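Local coordinates for protein acid phosphatase (Mycobacterium tuberculosis, PDB 2A6P) that removes phosphate from a broad range of phosphomonoesters, can serve as a fructose-1,6-bisphosphatase in gluconeogenesis, and shows negligible phosphoglycerate mutase activity, at residues W91-Y96 with H152-R157. Residues are numbered along the deposited sequence; the frame is centred on the assembly and turned at random.
Sequences WDYGSY and HGHFSR. With GOL (glycerol), chain D.
The rings of Tyr93 and His154 meet along their borders, neither lying over the other, with planes at 71°. ND1 of His154 lies at the edge of the tyrosine ring and gives a weak, bent hydrogen bond to Tyr93 OH, 2.7 Å long with an N-H...O angle of 121°. His154 CG lies anti to its carbonyl carbon (chi1 -69°), which helps bring ND1 to the phenol oxygen. Nearby, Trp91 CE3 packs against His154 CB at 4.3 Å. A glycerol lies beside this pair. Its O3 is 3.2 Å from Tyr93 OH, a weak bond, and its O2 accepts from His154 N at 3.0 Å.

This is the pocket of the histidine phosphatase fold, where helix 153-163 starts just after strand 147-151. His152, at the N-cap, is the probable transition-state stabilizer, and its ring meets that of His18, inferred to carry the phosphate as the phosphohistidine intermediate. Glu90, the probable proton donor/acceptor, bonds the glycerol and the backbone N atoms of His154 and Phe155.

At the start of the helix, His152 O accepts from Ser156 N and Ser156 OG on opposite faces of its carbonyl plane. Trp91 NE1 bonds to Glu122 O. Around Tyr93, Asp92 OD1 accepts from Gly94 N at 2.9 Å, an Asx turn.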
loop_
_atom_site.group_PDB
_atom_site.type_symbol
_atom_site.label_atom_id
_atom_site.label_comp_id
_atom_site.label_asym_id
_atom_site.label_seq_id
_atom_site.Cartn_x
_atom_site.Cartn_y
_atom_site.Cartn_z
ATOM N N TRP A 91 -11.187 -16.732 -0.641
ATOM C CA TRP A 91 -11.009 -17.544 -1.835
ATOM C C TRP A 91 -11.361 -18.977 -1.440
ATOM O O TRP A 91 -10.884 -19.457 -0.423
ATOM C CB TRP A 91 -9.535 -17.487 -2.266
ATOM C CG TRP A 91 -9.254 -17.908 -3.677
ATOM C CD1 TRP A 91 -9.652 -19.062 -4.288
ATOM C CD2 TRP A 91 -8.486 -17.178 -4.652
ATOM N NE1 TRP A 91 -9.184 -19.095 -5.581
ATOM C CE2 TRP A 91 -8.466 -17.954 -5.832
ATOM C CE3 TRP A 91 -7.815 -15.942 -4.641
ATOM C CZ2 TRP A 91 -7.799 -17.536 -6.998
ATOM C CZ3 TRP A 91 -7.148 -15.524 -5.804
ATOM C CH2 TRP A 91 -7.149 -16.322 -6.964
ATOM N N ASP A 92 -12.206 -19.648 -2.219
ATOM C CA ASP A 92 -12.564 -21.045 -1.937
ATOM C C ASP A 92 -11.350 -21.900 -2.284
ATOM O O ASP A 92 -11.021 -22.057 -3.457
ATOM C CB ASP A 92 -13.744 -21.480 -2.797
ATOM C CG ASP A 92 -14.108 -22.941 -2.592
ATOM O OD1 ASP A 92 -13.430 -23.629 -1.794
ATOM O OD2 ASP A 92 -15.072 -23.400 -3.236
ATOM N N TYR A 93 -10.687 -22.457 -1.274
ATOM C CA TYR A 93 -9.482 -23.249 -1.507
ATOM C C TYR A 93 -9.669 -24.692 -1.935
ATOM O O TYR A 93 -8.691 -25.387 -2.191
ATOM C CB TYR A 93 -8.580 -23.199 -0.271
ATOM C CG TYR A 93 -8.126 -21.791 0.069
ATOM C CD1 TYR A 93 -8.598 -21.138 1.209
ATOM C CD2 TYR A 93 -7.225 -21.110 -0.759
ATOM C CE1 TYR A 93 -8.186 -19.840 1.526
ATOM C CE2 TYR A 93 -6.806 -19.812 -0.460
ATOM C CZ TYR A 93 -7.290 -19.181 0.684
ATOM O OH TYR A 93 -6.877 -17.901 0.969
ATOM N N GLY A 94 -10.912 -25.144 -2.025
ATOM C CA GLY A 94 -11.155 -26.516 -2.438
ATOM C C GLY A 94 -10.225 -27.548 -1.813
ATOM O O GLY A 94 -10.125 -27.651 -0.594
ATOM N N SER A 95 -9.522 -28.297 -2.652
ATOM C CA SER A 95 -8.620 -29.350 -2.188
ATOM C C SER A 95 -7.499 -28.868 -1.269
ATOM O O SER A 95 -7.009 -29.623 -0.427
ATOM C CB SER A 95 -7.985 -30.059 -3.394
ATOM O OG SER A 95 -8.951 -30.433 -4.365
ATOM N N TYR A 96 -7.086 -27.615 -1.435
ATOM C CA TYR A 96 -5.996 -27.056 -0.645
ATOM C C TYR A 96 -6.383 -26.531 0.740
ATOM O O TYR A 96 -5.527 -26.130 1.532
ATOM C CB TYR A 96 -5.308 -25.958 -1.457
ATOM C CG TYR A 96 -4.573 -26.458 -2.688
ATOM C CD1 TYR A 96 -4.045 -25.559 -3.614
ATOM C CD2 TYR A 96 -4.380 -27.821 -2.915
ATOM C CE1 TYR A 96 -3.348 -25.995 -4.732
ATOM C CE2 TYR A 96 -3.678 -28.274 -4.043
ATOM C CZ TYR A 96 -3.165 -27.352 -4.946
ATOM O OH TYR A 96 -2.468 -27.777 -6.061
ATOM N N HIS A 152 -11.346 -11.092 4.053
ATOM C CA HIS A 152 -10.155 -11.921 4.239
ATOM C C HIS A 152 -8.900 -11.473 3.475
ATOM O O HIS A 152 -8.957 -10.579 2.629
ATOM C CB HIS A 152 -10.484 -13.375 3.886
ATOM C CG HIS A 152 -11.651 -13.924 4.646
ATOM N ND1 HIS A 152 -12.956 -13.616 4.325
ATOM C CD2 HIS A 152 -11.712 -14.735 5.728
ATOM C CE1 HIS A 152 -13.771 -14.216 5.174
ATOM N NE2 HIS A 152 -13.042 -14.900 6.037
ATOM N N GLY A 153 -7.776 -12.121 3.780
ATOM C CA GLY A 153 -6.499 -11.775 3.177
ATOM C C GLY A 153 -6.449 -11.725 1.670
ATOM O O GLY A 153 -6.241 -10.652 1.075
ATOM N N HIS A 154 -6.639 -12.881 1.039
ATOM C CA HIS A 154 -6.589 -12.943 -0.412
ATOM C C HIS A 154 -7.710 -12.174 -1.091
ATOM O O HIS A 154 -7.442 -11.409 -2.021
ATOM C CB HIS A 154 -6.541 -14.405 -0.874
ATOM C CG HIS A 154 -5.246 -15.091 -0.544
ATOM N ND1 HIS A 154 -5.125 -16.462 -0.455
ATOM C CD2 HIS A 154 -4.016 -14.590 -0.283
ATOM C CE1 HIS A 154 -3.877 -16.773 -0.150
ATOM N NE2 HIS A 154 -3.185 -15.655 -0.040
ATOM N N PHE A 155 -8.949 -12.328 -0.631
ATOM C CA PHE A 155 -10.030 -11.593 -1.280
ATOM C C PHE A 155 -9.869 -10.075 -1.160
ATOM O O PHE A 155 -10.100 -9.355 -2.121
ATOM C CB PHE A 155 -11.410 -11.999 -0.757
ATOM C CG PHE A 155 -12.542 -11.415 -1.575
ATOM C CD1 PHE A 155 -12.732 -11.810 -2.898
ATOM C CD2 PHE A 155 -13.354 -10.397 -1.059
ATOM C CE1 PHE A 155 -13.715 -11.192 -3.700
ATOM C CE2 PHE A 155 -14.338 -9.777 -1.858
ATOM C CZ PHE A 155 -14.515 -10.174 -3.174
ATOM N N SER A 156 -9.481 -9.586 0.017
ATOM C CA SER A 156 -9.274 -8.146 0.191
ATOM C C SER A 156 -8.232 -7.669 -0.827
ATOM O O SER A 156 -8.382 -6.618 -1.442
ATOM C CB SER A 156 -8.794 -7.832 1.611
ATOM O OG SER A 156 -9.810 -8.075 2.572
ATOM N N ARG A 157 -7.165 -8.441 -0.990
ATOM C CA ARG A 157 -6.123 -8.102 -1.947
ATOM C C ARG A 157 -6.685 -8.126 -3.355
ATOM O O ARG A 157 -6.249 -7.361 -4.218
ATOM C CB ARG A 157 -4.995 -9.116 -1.914
ATOM C CG ARG A 157 -4.160 -9.184 -0.670
ATOM C CD ARG A 157 -2.974 -10.036 -1.070
ATOM N NE ARG A 157 -2.378 -10.752 0.030
ATOM C CZ ARG A 157 -1.295 -11.505 -0.095
ATOM N NH1 ARG A 157 -0.706 -11.617 -1.280
ATOM N NH2 ARG A 157 -0.824 -12.151 0.959
HETATM C C1 GOL D . -6.965 -14.689 5.683
HETATM O O1 GOL D . -8.066 -13.804 5.486
HETATM C C2 GOL D . -6.624 -15.552 4.450
HETATM O O2 GOL D . -6.202 -14.689 3.400
HETATM C C3 GOL D . -5.466 -16.505 4.774
HETATM O O3 GOL D . -5.164 -17.308 3.636
#